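Local coordinates for allantoicase (Saccharomyces cerevisiae, PDB 1O59), which hydrolyses allantoate to (S)-ureidoglycolate and urea, a step of purine breakdown that lets yeast use purines as a secondary nitrogen source, at residues A[37-41]-A[60-64]; A[65-69]-A[113-117]; A[141-146]-A[176-180]. All coordinates share one frame; numbering follows the deposited sequence.

Contact 1: residues A[37-41]-A[60-64]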
ATOM      1  N   VAL A  37       0.519   3.932  -3.347  1.00 60.53           N
ATOM      2  CA  VAL A  37      -0.655   4.693  -3.715  1.00 60.85           C
ATOM      3  C   VAL A  37      -1.201   4.305  -5.091  1.00 60.94           C
ATOM      4  O   VAL A  37      -2.272   4.780  -5.466  1.00 60.91           O
ATOM      5  CB  VAL A  37      -0.382   6.213  -3.678  1.00 60.99           C
ATOM      6  CG1 VAL A  37      -0.056   6.683  -2.254  1.00 60.40           C
ATOM      7  CG2 VAL A  37       0.748   6.591  -4.670  1.00 62.11           C
ATOM      8  N   ILE A  38      -0.450   3.485  -5.845  1.00 61.12           N
ATOM      9  CA  ILE A  38      -0.899   2.979  -7.149  1.00 61.41           C
ATOM     10  C   ILE A  38      -1.330   1.516  -7.144  1.00 61.63           C
ATOM     11  O   ILE A  38      -1.772   1.012  -8.183  1.00 61.74           O
ATOM     12  CB  ILE A  38       0.158   3.178  -8.253  1.00 61.29           C
ATOM     13  CG1 ILE A  38       1.416   2.346  -7.974  1.00 62.15           C
ATOM     14  CG2 ILE A  38       0.476   4.648  -8.378  1.00 63.28           C
ATOM     15  CD1 ILE A  38       2.525   2.526  -8.980  1.00 61.00           C
ATOM     16  N   GLY A  39      -1.190   0.842  -6.000  1.00 61.65           N
ATOM     17  CA  GLY A  39      -1.644  -0.544  -5.866  1.00 61.21           C
ATOM     18  C   GLY A  39      -3.130  -0.657  -6.163  1.00 60.98           C
ATOM     19  O   GLY A  39      -3.904   0.184  -5.715  1.00 60.37           O
ATOM     20  N   SER A  40      -3.509  -1.698  -6.911  1.00 60.83           N
ATOM     21  CA  SER A  40      -4.910  -1.994  -7.210  1.00 60.81           C
ATOM     22  C   SER A  40      -5.770  -2.252  -5.975  1.00 61.04           C
ATOM     23  O   SER A  40      -6.988  -2.055  -6.001  1.00 60.85           O
ATOM     24  CB  SER A  40      -4.997  -3.206  -8.112  1.00 60.58           C
ATOM     25  OG  SER A  40      -4.524  -4.345  -7.444  1.00 60.40           O
ATOM     26  N   LYS A  41      -5.129  -2.708  -4.907  1.00 61.82           N
ATOM     27  CA  LYS A  41      -5.818  -3.045  -3.662  1.00 62.37           C
ATOM     28  C   LYS A  41      -6.308  -1.841  -2.871  1.00 62.78           C
ATOM     29  O   LYS A  41      -7.113  -2.036  -1.957  1.00 62.64           O
ATOM     30  CB  LYS A  41      -4.954  -3.920  -2.757  1.00 62.15           C
ATOM     31  CG  LYS A  41      -3.789  -3.216  -2.067  1.00 62.06           C
ATOM     32  CD  LYS A  41      -3.020  -4.265  -1.258  1.00 62.48           C
ATOM     33  CE  LYS A  41      -1.984  -3.689  -0.347  1.00 63.60           C
ATOM     34  NZ  LYS A  41      -1.297  -4.828   0.353  1.00 63.75           N
ATOM     35  N   LEU A  60       1.187  -4.797 -13.351  1.00 61.07           N
ATOM     36  CA  LEU A  60       2.180  -4.019 -12.582  1.00 59.96           C
ATOM     37  C   LEU A  60       1.746  -3.666 -11.189  1.00 59.39           C
ATOM     38  O   LEU A  60       2.599  -3.559 -10.309  1.00 58.89           O
ATOM     39  CB  LEU A  60       2.493  -2.705 -13.283  1.00 59.55           C
ATOM     40  CG  LEU A  60       3.143  -2.775 -14.651  1.00 60.24           C
ATOM     41  CD1 LEU A  60       3.130  -1.417 -15.314  1.00 60.91           C
ATOM     42  CD2 LEU A  60       4.561  -3.265 -14.535  1.00 61.56           C
ATOM     43  N   ILE A  61       0.439  -3.448 -10.992  1.00 59.55           N
ATOM     44  CA  ILE A  61      -0.080  -2.942  -9.699  1.00 59.75           C
ATOM     45  C   ILE A  61      -0.825  -3.967  -8.857  1.00 60.60           C
ATOM     46  O   ILE A  61      -1.400  -3.613  -7.793  1.00 60.59           O
ATOM     47  CB  ILE A  61      -0.975  -1.705  -9.870  1.00 59.55           C
ATOM     48  CG1 ILE A  61      -2.149  -1.972 -10.804  1.00 59.78           C
ATOM     49  CG2 ILE A  61      -0.179  -0.523 -10.408  1.00 59.99           C
ATOM     50  CD1 ILE A  61      -3.169  -0.815 -10.799  1.00 60.27           C
ATOM     51  N   GLN A  62      -0.798  -5.234  -9.298  1.00 60.74           N
ATOM     52  CA  GLN A  62      -1.486  -6.294  -8.556  1.00 61.14           C
ATOM     53  C   GLN A  62      -0.809  -6.539  -7.196  1.00 62.23           C
ATOM     54  O   GLN A  62       0.402  -6.456  -7.058  1.00 61.94           O
ATOM     55  CB  GLN A  62      -1.600  -7.601  -9.386  1.00 60.31           C
ATOM     56  CG  GLN A  62      -2.410  -7.421 -10.674  1.00 59.79           C
ATOM     57  CD  GLN A  62      -3.830  -6.831 -10.411  1.00 61.44           C
ATOM     58  OE1 GLN A  62      -4.618  -7.409  -9.628  1.00 62.02           O
ATOM     59  NE2 GLN A  62      -4.132  -5.680 -11.028  1.00 59.01           N
ATOM     60  N   PRO A  63      -1.606  -6.866  -6.198  1.00 63.54           N
ATOM     61  CA  PRO A  63      -1.102  -7.080  -4.838  1.00 64.37           C
ATOM     62  C   PRO A  63      -0.179  -8.290  -4.647  1.00 65.03           C
ATOM     63  O   PRO A  63       0.610  -8.333  -3.688  1.00 64.68           O
ATOM     64  CB  PRO A  63      -2.383  -7.284  -4.027  1.00 64.40           C
ATOM     65  CG  PRO A  63      -3.434  -7.595  -5.001  1.00 63.64           C
ATOM     66  CD  PRO A  63      -3.060  -7.048  -6.299  1.00 63.05           C
ATOM     67  N   THR A  64      -0.298  -9.257  -5.542  1.00 65.61           N
ATOM     68  CA  THR A  64       0.420 -10.517  -5.443  1.00 66.87           C
ATOM     69  C   THR A  64       1.882 -10.333  -5.819  1.00 67.37           C
ATOM     70  O   THR A  64       2.258  -9.379  -6.505  1.00 67.38           O
ATOM     71  CB  THR A  64      -0.192 -11.511  -6.423  1.00 66.94           C
ATOM     72  OG1 THR A  64      -0.378 -10.858  -7.683  1.00 68.35           O
ATOM     73  CG2 THR A  64      -1.613 -11.864  -6.055  1.00 67.55           C
TER
HETATM   74  O   HOH W   1      -2.119  -3.796  -4.980  1.00 32.57           O
HETATM   75  O   HOH W   2       0.962  -5.991  -2.006  1.00 53.58           O
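The amide N of Ser-40 donates to the carbonyl O of Ile-61 at 3.0 Å and almost straight (173°), where two irregular loop segments come together with Gly-39 beside Ile-61. Water 1 donates to the same oxygen, at 2.9 Å from Ile-61 O, and accepts from Lys-41 N, so this carbonyl is held by a direct and a water-mediated backbone link. Ser-40 OG, placed between its own backbone N and carbonyl carbon (chi1 65°), is turned to the Ile-61 and Pro-63 side and rests 3.3 Å from Pro-63 CD. Ile-61 directs its branches back over the other segment: CG2 lies against the carbonyl O of Ile-38 and 4.1 Å from Ile-38 CG1, while CD1 reaches Ser-40 CB at 4.0 Å. In the fold, 37-41 links strand 35-36 to strand 45-49; the segment 60-64, within the first allantoicase repeat, belongs to the long connection that follows. Ile-38 lies between two antiparallel sheets, touching strand 186-196 of one and strands 94-99 and 176-182 of the other, consistent with the beta-sandwich of galactose-binding-like domains. Trimming Ile-61 to an alanine would remove CG2 and CD1 and is likely to leave a gap beside the Ile-38 carbonyl, Ile-38 CG1 and Ser-40 CB. At the outer end, the extended Lys-41 chain runs past Pro-63 in the opposite sense, CD to CB 4.1 Å, and its NZ continues to a salt bridge with Asp-231 and a hydrogen bond with Asn-232.

Contact 2: residues A[65-69]-A[113-117]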
ATOM      1  N   ALA A  65       2.713 -11.253  -5.373  1.00 68.09           N
ATOM      2  CA  ALA A  65       4.083 -11.295  -5.858  1.00 68.98           C
ATOM      3  C   ALA A  65       4.006 -12.016  -7.176  1.00 69.27           C
ATOM      4  O   ALA A  65       3.129 -12.867  -7.342  1.00 70.14           O
ATOM      5  CB  ALA A  65       5.018 -12.022  -4.877  1.00 68.68           C
ATOM      6  N   PRO A  66       4.893 -11.688  -8.108  1.00 70.42           N
ATOM      7  CA  PRO A  66       4.851 -12.287  -9.431  1.00 71.39           C
ATOM      8  C   PRO A  66       5.292 -13.751  -9.419  1.00 73.00           C
ATOM      9  O   PRO A  66       6.086 -14.167  -8.562  1.00 71.45           O
ATOM     10  CB  PRO A  66       5.808 -11.426 -10.256  1.00 71.30           C
ATOM     11  CG  PRO A  66       6.476 -10.495  -9.322  1.00 70.78           C
ATOM     12  CD  PRO A  66       6.016 -10.746  -7.956  1.00 70.34           C
ATOM     13  N   ILE A  67       4.738 -14.511 -10.367  1.00 75.70           N
ATOM     14  CA  ILE A  67       4.947 -15.966 -10.476  1.00 78.03           C
ATOM     15  C   ILE A  67       5.344 -16.365 -11.891  1.00 80.38           C
ATOM     16  O   ILE A  67       5.134 -15.603 -12.837  1.00 79.65           O
ATOM     17  CB  ILE A  67       3.672 -16.748 -10.058  1.00 77.78           C
ATOM     18  CG1 ILE A  67       2.451 -16.252 -10.841  1.00 78.31           C
ATOM     19  CG2 ILE A  67       3.427 -16.620  -8.571  1.00 77.24           C
ATOM     20  CD1 ILE A  67       1.273 -17.204 -10.808  1.00 78.13           C
ATOM     21  N   ARG A  68       5.898 -17.569 -12.043  1.00 84.37           N
ATOM     22  CA  ARG A  68       6.356 -17.986 -13.360  1.00 86.33           C
ATOM     23  C   ARG A  68       5.215 -18.460 -14.270  1.00 88.25           C
ATOM     24  O   ARG A  68       4.968 -17.836 -15.322  1.00 89.29           O
ATOM     25  CB  ARG A  68       7.525 -18.976 -13.306  1.00 87.09           C
ATOM     26  CG  ARG A  68       8.430 -18.965 -14.592  1.00 87.66           C
ATOM     27  CD  ARG A  68       8.228 -17.717 -15.514  1.00 92.48           C
ATOM     28  NE  ARG A  68       9.002 -17.659 -16.765  1.00 93.79           N
ATOM     29  CZ  ARG A  68       8.561 -18.030 -17.988  1.00 97.58           C
ATOM     30  NH1 ARG A  68       9.365 -17.877 -19.050  1.00 97.10           N
ATOM     31  NH2 ARG A  68       7.341 -18.559 -18.169  1.00 98.83           N
ATOM     32  N   ASP A  69       4.485 -19.507 -13.908  1.00 89.94           N
ATOM     33  CA  ASP A  69       3.438 -19.982 -14.835  1.00 91.31           C
ATOM     34  C   ASP A  69       2.152 -20.449 -14.157  1.00 91.79           C
ATOM     35  O   ASP A  69       1.065 -20.302 -14.726  1.00 92.47           O
ATOM     36  CB  ASP A  69       3.992 -21.085 -15.748  1.00 91.63           C
ATOM     37  CG  ASP A  69       3.241 -21.172 -17.084  1.00 93.89           C
ATOM     38  OD1 ASP A  69       3.049 -22.329 -17.570  1.00 96.06           O
ATOM     39  OD2 ASP A  69       2.805 -20.152 -17.704  1.00 93.97           O
ATOM     40  N   ASP A 113      10.118  -4.166  -9.945  1.00 60.47           N
ATOM     41  CA  ASP A 113      10.461  -5.590 -10.001  1.00 60.66           C
ATOM     42  C   ASP A 113      10.439  -6.119 -11.456  1.00 59.91           C
ATOM     43  O   ASP A 113       9.379  -6.201 -12.100  1.00 60.68           O
ATOM     44  CB  ASP A 113       9.479  -6.384  -9.115  1.00 60.70           C
ATOM     45  CG  ASP A 113       9.940  -7.842  -8.827  1.00 62.04           C
ATOM     46  OD1 ASP A 113      11.008  -8.321  -9.352  1.00 61.29           O
ATOM     47  OD2 ASP A 113       9.256  -8.582  -8.071  1.00 63.75           O
ATOM     48  N   THR A 114      11.599  -6.490 -11.966  1.00 58.95           N
ATOM     49  CA  THR A 114      11.711  -7.097 -13.295  1.00 58.57           C
ATOM     50  C   THR A 114      11.669  -8.623 -13.244  1.00 58.85           C
ATOM     51  O   THR A 114      12.146  -9.272 -14.156  1.00 59.27           O
ATOM     52  CB  THR A 114      13.037  -6.643 -13.989  1.00 58.21           C
ATOM     53  OG1 THR A 114      14.164  -6.909 -13.148  1.00 55.83           O
ATOM     54  CG2 THR A 114      13.087  -5.141 -14.181  1.00 56.84           C
ATOM     55  N   ALA A 115      11.104  -9.196 -12.182  1.00 59.48           N
ATOM     56  CA  ALA A 115      11.030 -10.661 -11.994  1.00 59.74           C
ATOM     57  C   ALA A 115      10.704 -11.467 -13.241  1.00 60.75           C
ATOM     58  O   ALA A 115       9.689 -11.223 -13.921  1.00 61.28           O
ATOM     59  CB  ALA A 115      10.021 -11.005 -10.904  1.00 59.72           C
ATOM     60  N   PHE A 116      11.570 -12.440 -13.519  1.00 61.63           N
ATOM     61  CA  PHE A 116      11.440 -13.378 -14.650  1.00 62.41           C
ATOM     62  C   PHE A 116      11.687 -12.770 -16.036  1.00 62.57           C
ATOM     63  O   PHE A 116      11.612 -13.487 -17.042  1.00 62.80           O
ATOM     64  CB  PHE A 116      10.089 -14.129 -14.630  1.00 62.73           C
ATOM     65  CG  PHE A 116       9.786 -14.791 -13.321  1.00 62.78           C
ATOM     66  CD1 PHE A 116      10.550 -15.842 -12.877  1.00 64.19           C
ATOM     67  CD2 PHE A 116       8.752 -14.330 -12.515  1.00 64.90           C
ATOM     68  CE1 PHE A 116      10.278 -16.434 -11.651  1.00 65.06           C
ATOM     69  CE2 PHE A 116       8.472 -14.906 -11.296  1.00 63.18           C
ATOM     70  CZ  PHE A 116       9.224 -15.959 -10.865  1.00 64.54           C
ATOM     71  N   PHE A 117      11.952 -11.461 -16.105  1.00 62.44           N
ATOM     72  CA  PHE A 117      12.444 -10.858 -17.343  1.00 62.08           C
ATOM     73  C   PHE A 117      13.958 -10.883 -17.213  1.00 62.30           C
ATOM     74  O   PHE A 117      14.543 -10.037 -16.555  1.00 62.67           O
ATOM     75  CB  PHE A 117      11.879  -9.461 -17.548  1.00 61.60           C
ATOM     76  CG  PHE A 117      10.392  -9.438 -17.653  1.00 60.50           C
ATOM     77  CD1 PHE A 117       9.762  -9.914 -18.807  1.00 60.25           C
ATOM     78  CD2 PHE A 117       9.612  -8.984 -16.598  1.00 60.01           C
ATOM     79  CE1 PHE A 117       8.386  -9.905 -18.929  1.00 59.03           C
ATOM     80  CE2 PHE A 117       8.215  -8.975 -16.709  1.00 62.03           C
ATOM     81  CZ  PHE A 117       7.604  -9.432 -17.889  1.00 60.47           C
TER
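The Phe-116 ring carries Arg-68 on one face: Arg-68 CB stands 4.3 Å from the ring centroid and 18° off the normal, a CH-pi contact, and Arg-68 CA also lies above the ring centre. At the ring edge, near its plane, is the carbonyl O of Pro-66, 3.7 Å from Phe-116 CE2. The same CE2 approaches Ile-67 C at 3.5 Å, so one ring meets successive backbone units of 65-69 as well as a side chain. The guanidinium of Arg-68 does not lie flat on this ring; the two planes are 73° apart. Its aliphatic part does the touching instead. With chi1 at -155°, CG lies opposite the main-chain nitrogen, and a bend at chi2 takes CD back to Phe-116 CG at 4.0 Å, as the two side chains slide past each other in opposite directions. The charged end makes a cation-pi contact with Tyr-80.

Pro-66 makes the second part of the contact. Its CG touches Ala-115 CB at 3.9 Å and Asp-113 OD2 at 3.6 Å. The other carboxylate oxygen, Asp-113 OD1, accepts from Ala-115 N, two residues on, at 3.0 Å, an Asx turn; the N-H comes from above the carboxylate plane. It overlaps a type II beta turn from Thr-114 to Phe-117, closed by Phe-117 N to Thr-114 O, and this turn presents Phe-116 to the passing chain.

The 113-117 turn leaves the end of strand 105-113 and is tied to the 156-159 region through Thr-114 and Phe-116. Segment 65-69 passes along its outer side at the surface, with Pro-66 leaning on Ala-188 and Arg-189 of strand 186-196.

Contact 3: residues A[141-146]-A[176-180]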
ATOM      1  N   GLU A 141      -0.651  11.008 -22.338  1.00 57.41           N
ATOM      2  CA  GLU A 141       0.796  10.974 -22.153  1.00 56.73           C
ATOM      3  C   GLU A 141       1.478  12.355 -22.276  1.00 56.58           C
ATOM      4  O   GLU A 141       2.406  12.637 -21.530  1.00 55.99           O
ATOM      5  CB  GLU A 141       1.392   9.989 -23.154  1.00 56.33           C
ATOM      6  CG  GLU A 141       2.825   9.600 -22.899  1.00 55.73           C
ATOM      7  CD  GLU A 141       3.833  10.634 -23.348  1.00 56.91           C
ATOM      8  OE1 GLU A 141       3.610  11.360 -24.381  1.00 52.51           O
ATOM      9  OE2 GLU A 141       4.859  10.701 -22.624  1.00 58.54           O
ATOM     10  N   ASP A 142       1.028  13.202 -23.201  1.00 56.35           N
ATOM     11  CA  ASP A 142       1.749  14.446 -23.494  1.00 56.69           C
ATOM     12  C   ASP A 142       1.153  15.683 -22.814  1.00 55.90           C
ATOM     13  O   ASP A 142       1.342  16.796 -23.259  1.00 55.54           O
ATOM     14  CB  ASP A 142       1.880  14.656 -25.004  1.00 57.19           C
ATOM     15  CG  ASP A 142       0.560  15.028 -25.668  1.00 59.78           C
ATOM     16  OD1 ASP A 142      -0.503  14.848 -25.024  1.00 61.09           O
ATOM     17  OD2 ASP A 142       0.503  15.505 -26.837  1.00 62.44           O
ATOM     18  N   ASP A 143       0.473  15.457 -21.700  1.00 56.15           N
ATOM     19  CA  ASP A 143      -0.165  16.501 -20.880  1.00 55.77           C
ATOM     20  C   ASP A 143       0.924  17.398 -20.289  1.00 55.51           C
ATOM     21  O   ASP A 143       1.943  16.919 -19.779  1.00 55.72           O
ATOM     22  CB  ASP A 143      -0.948  15.776 -19.783  1.00 55.76           C
ATOM     23  CG  ASP A 143      -1.814  16.667 -18.954  1.00 55.68           C
ATOM     24  OD1 ASP A 143      -1.330  17.618 -18.310  1.00 53.92           O
ATOM     25  OD2 ASP A 143      -3.017  16.403 -18.818  1.00 59.10           O
ATOM     26  N   SER A 144       0.718  18.697 -20.352  1.00 55.00           N
ATOM     27  CA  SER A 144       1.753  19.604 -19.949  1.00 54.93           C
ATOM     28  C   SER A 144       2.046  19.549 -18.472  1.00 54.86           C
ATOM     29  O   SER A 144       3.046  20.086 -18.021  1.00 54.25           O
ATOM     30  CB  SER A 144       1.378  21.015 -20.347  1.00 55.49           C
ATOM     31  OG  SER A 144       0.103  21.369 -19.844  1.00 56.82           O
ATOM     32  N   ARG A 145       1.184  18.894 -17.705  1.00 55.44           N
ATOM     33  CA  ARG A 145       1.333  18.888 -16.251  1.00 55.85           C
ATOM     34  C   ARG A 145       2.226  17.784 -15.738  1.00 55.65           C
ATOM     35  O   ARG A 145       2.492  17.730 -14.538  1.00 56.13           O
ATOM     36  CB  ARG A 145      -0.028  18.797 -15.574  1.00 55.95           C
ATOM     37  CG  ARG A 145      -0.901  20.010 -15.843  1.00 57.27           C
ATOM     38  CD  ARG A 145      -2.357  19.846 -15.453  1.00 57.48           C
ATOM     39  NE  ARG A 145      -2.970  18.729 -16.168  1.00 59.17           N
ATOM     40  CZ  ARG A 145      -4.112  18.174 -15.829  1.00 58.54           C
ATOM     41  NH1 ARG A 145      -4.798  18.624 -14.790  1.00 59.32           N
ATOM     42  NH2 ARG A 145      -4.572  17.153 -16.529  1.00 59.21           N
ATOM     43  N   TRP A 146       2.686  16.902 -16.624  1.00 55.21           N
ATOM     44  CA  TRP A 146       3.659  15.883 -16.229  1.00 54.89           C
ATOM     45  C   TRP A 146       4.990  16.480 -15.737  1.00 55.02           C
ATOM     46  O   TRP A 146       5.620  17.303 -16.403  1.00 54.56           O
ATOM     47  CB  TRP A 146       3.923  14.887 -17.358  1.00 54.02           C
ATOM     48  CG  TRP A 146       2.788  13.969 -17.624  1.00 53.66           C
ATOM     49  CD1 TRP A 146       2.026  13.893 -18.770  1.00 52.90           C
ATOM     50  CD2 TRP A 146       2.255  12.987 -16.729  1.00 53.56           C
ATOM     51  NE1 TRP A 146       1.075  12.910 -18.636  1.00 53.04           N
ATOM     52  CE2 TRP A 146       1.192  12.339 -17.396  1.00 53.13           C
ATOM     53  CE3 TRP A 146       2.571  12.583 -15.427  1.00 52.63           C
ATOM     54  CZ2 TRP A 146       0.443  11.319 -16.797  1.00 53.61           C
ATOM     55  CZ3 TRP A 146       1.835  11.567 -14.844  1.00 53.15           C
ATOM     56  CH2 TRP A 146       0.780  10.949 -15.525  1.00 53.23           C
ATOM     57  N   HIS A 176      -1.767  11.217 -10.298  1.00 58.35           N
ATOM     58  CA  HIS A 176      -1.508  10.301 -11.403  1.00 57.84           C
ATOM     59  C   HIS A 176       0.013  10.096 -11.571  1.00 57.66           C
ATOM     60  O   HIS A 176       0.787  11.015 -11.371  1.00 56.88           O
ATOM     61  CB  HIS A 176      -2.021  10.893 -12.713  1.00 57.73           C
ATOM     62  CG  HIS A 176      -3.510  10.904 -12.846  1.00 57.18           C
ATOM     63  ND1 HIS A 176      -4.312  11.793 -12.165  1.00 54.50           N
ATOM     64  CD2 HIS A 176      -4.338  10.160 -13.619  1.00 55.93           C
ATOM     65  CE1 HIS A 176      -5.572  11.584 -12.497  1.00 56.31           C
ATOM     66  NE2 HIS A 176      -5.615  10.599 -13.380  1.00 56.53           N
ATOM     67  N   ILE A 177       0.403   8.894 -11.990  1.00 57.72           N
ATOM     68  CA  ILE A 177       1.799   8.523 -12.192  1.00 57.75           C
ATOM     69  C   ILE A 177       2.000   8.048 -13.617  1.00 57.43           C
ATOM     70  O   ILE A 177       1.144   7.366 -14.166  1.00 56.75           O
ATOM     71  CB  ILE A 177       2.190   7.379 -11.182  1.00 58.11           C
ATOM     72  CG1 ILE A 177       2.039   7.881  -9.724  1.00 57.42           C
ATOM     73  CG2 ILE A 177       3.605   6.826 -11.475  1.00 57.98           C
ATOM     74  CD1 ILE A 177       2.797   9.123  -9.428  1.00 56.42           C
ATOM     75  N   LYS A 178       3.137   8.429 -14.192  1.00 57.70           N
ATOM     76  CA  LYS A 178       3.590   7.933 -15.495  1.00 57.09           C
ATOM     77  C   LYS A 178       4.895   7.178 -15.316  1.00 58.12           C
ATOM     78  O   LYS A 178       5.907   7.718 -14.840  1.00 58.10           O
ATOM     79  CB  LYS A 178       3.809   9.069 -16.512  1.00 56.84           C
ATOM     80  CG  LYS A 178       3.731   8.603 -17.973  1.00 56.19           C
ATOM     81  CD  LYS A 178       4.492   9.464 -18.961  1.00 55.23           C
ATOM     82  CE  LYS A 178       4.016  10.878 -18.992  1.00 53.38           C
ATOM     83  NZ  LYS A 178       4.656  11.680 -20.048  1.00 49.14           N
ATOM     84  N   LEU A 179       4.865   5.920 -15.715  1.00 58.92           N
ATOM     85  CA  LEU A 179       6.056   5.093 -15.743  1.00 59.23           C
ATOM     86  C   LEU A 179       6.569   5.059 -17.166  1.00 58.20           C
ATOM     87  O   LEU A 179       5.824   4.782 -18.091  1.00 57.70           O
ATOM     88  CB  LEU A 179       5.701   3.693 -15.250  1.00 59.57           C
ATOM     89  CG  LEU A 179       6.721   2.570 -15.439  1.00 60.72           C
ATOM     90  CD1 LEU A 179       7.934   2.770 -14.576  1.00 60.08           C
ATOM     91  CD2 LEU A 179       5.993   1.260 -15.111  1.00 61.43           C
ATOM     92  N   LYS A 180       7.844   5.368 -17.334  1.00 58.20           N
ATOM     93  CA  LYS A 180       8.490   5.324 -18.638  1.00 57.35           C
ATOM     94  C   LYS A 180       9.549   4.218 -18.619  1.00 57.06           C
ATOM     95  O   LYS A 180      10.359   4.153 -17.711  1.00 57.82           O
ATOM     96  CB  LYS A 180       9.169   6.663 -18.946  1.00 57.62           C
ATOM     97  CG  LYS A 180       8.280   7.903 -19.001  1.00 56.74           C
ATOM     98  CD  LYS A 180       9.067   9.039 -19.706  1.00 58.47           C
ATOM     99  CE  LYS A 180       8.193  10.259 -20.046  1.00 60.00           C
ATOM    100  NZ  LYS A 180       8.997  11.470 -20.512  1.00 57.89           N
TER
HETATM  101  O   HOH W   3       6.925  13.166 -21.313  1.00 59.17           O
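Lys-178 runs along one face of the Trp-146 indole, and its atoms meet the loop 141-146 in order. CB touches the six-membered ring, 3.6 Å from Trp-146 CZ3. CG starts opposite the backbone N (chi1 -157°), CD passes 3.9 Å from Glu-141 OE2, and a bend at chi3 brings the end of the chain over the five-membered ring. There CE sits 3.4 Å from the Trp-146 pyrrole centroid and only 2° off its normal, a CH-pi contact. NZ stays over the same face, 3.9 Å from that centroid and 20° off the normal, so the ammonium also makes a cation-pi interaction. At its tip NZ donates to the backbone O of Glu-141 at 2.9 Å and forms a salt bridge with Glu-141 OE2 at 2.8 Å, meeting that oxygen from above the carboxylate plane.

Within the loop, Asp-143 OD1 accepts from Arg-145 N in an Asx turn through its anti lone pair and from Arg-145 NE through its syn one, while OD2 takes NH2; this side-on grip lies within the type I turn from Asp-143 to Trp-146, which Trp-146 N closes onto Asp-143 O. Trp-146 NE1 bonds to Val-140 O, which helps fix the indole against strand 176-182.

Glu-128 of the adjacent strand pairs with both Lys-178 and Lys-180, and Tyr-93 bonds to Glu-141 OE2. The Lys-178 ammonium thus has two carboxylate partners, a carbonyl and an aromatic face, an environment likely to stabilise its positive charge although the residue is buried.

How the contacts relate
Contacts 1 and 3 are partly buried and contact 2 is a surface contact. Measured from contact centre to chain centre, contact 1 lies about 8 Å out, contact 2 about 19 Å and contact 3 about 21 Å. Contacts 1 and 2 use consecutive pieces of one long connection, 60-64 and 65-69, which runs outward to the surface. Contact 3 instead fastens a loop to strand 176-182, and that strand also packs on contact 1, through Ile-38 on Ile-177 and Leu-60 on Leu-179. The chemistry differs accordingly: backbone and water bonds with aliphatic packing in contact 1, proline and CH-pi packing in contact 2, and ion pairing with cation-pi in contact 3.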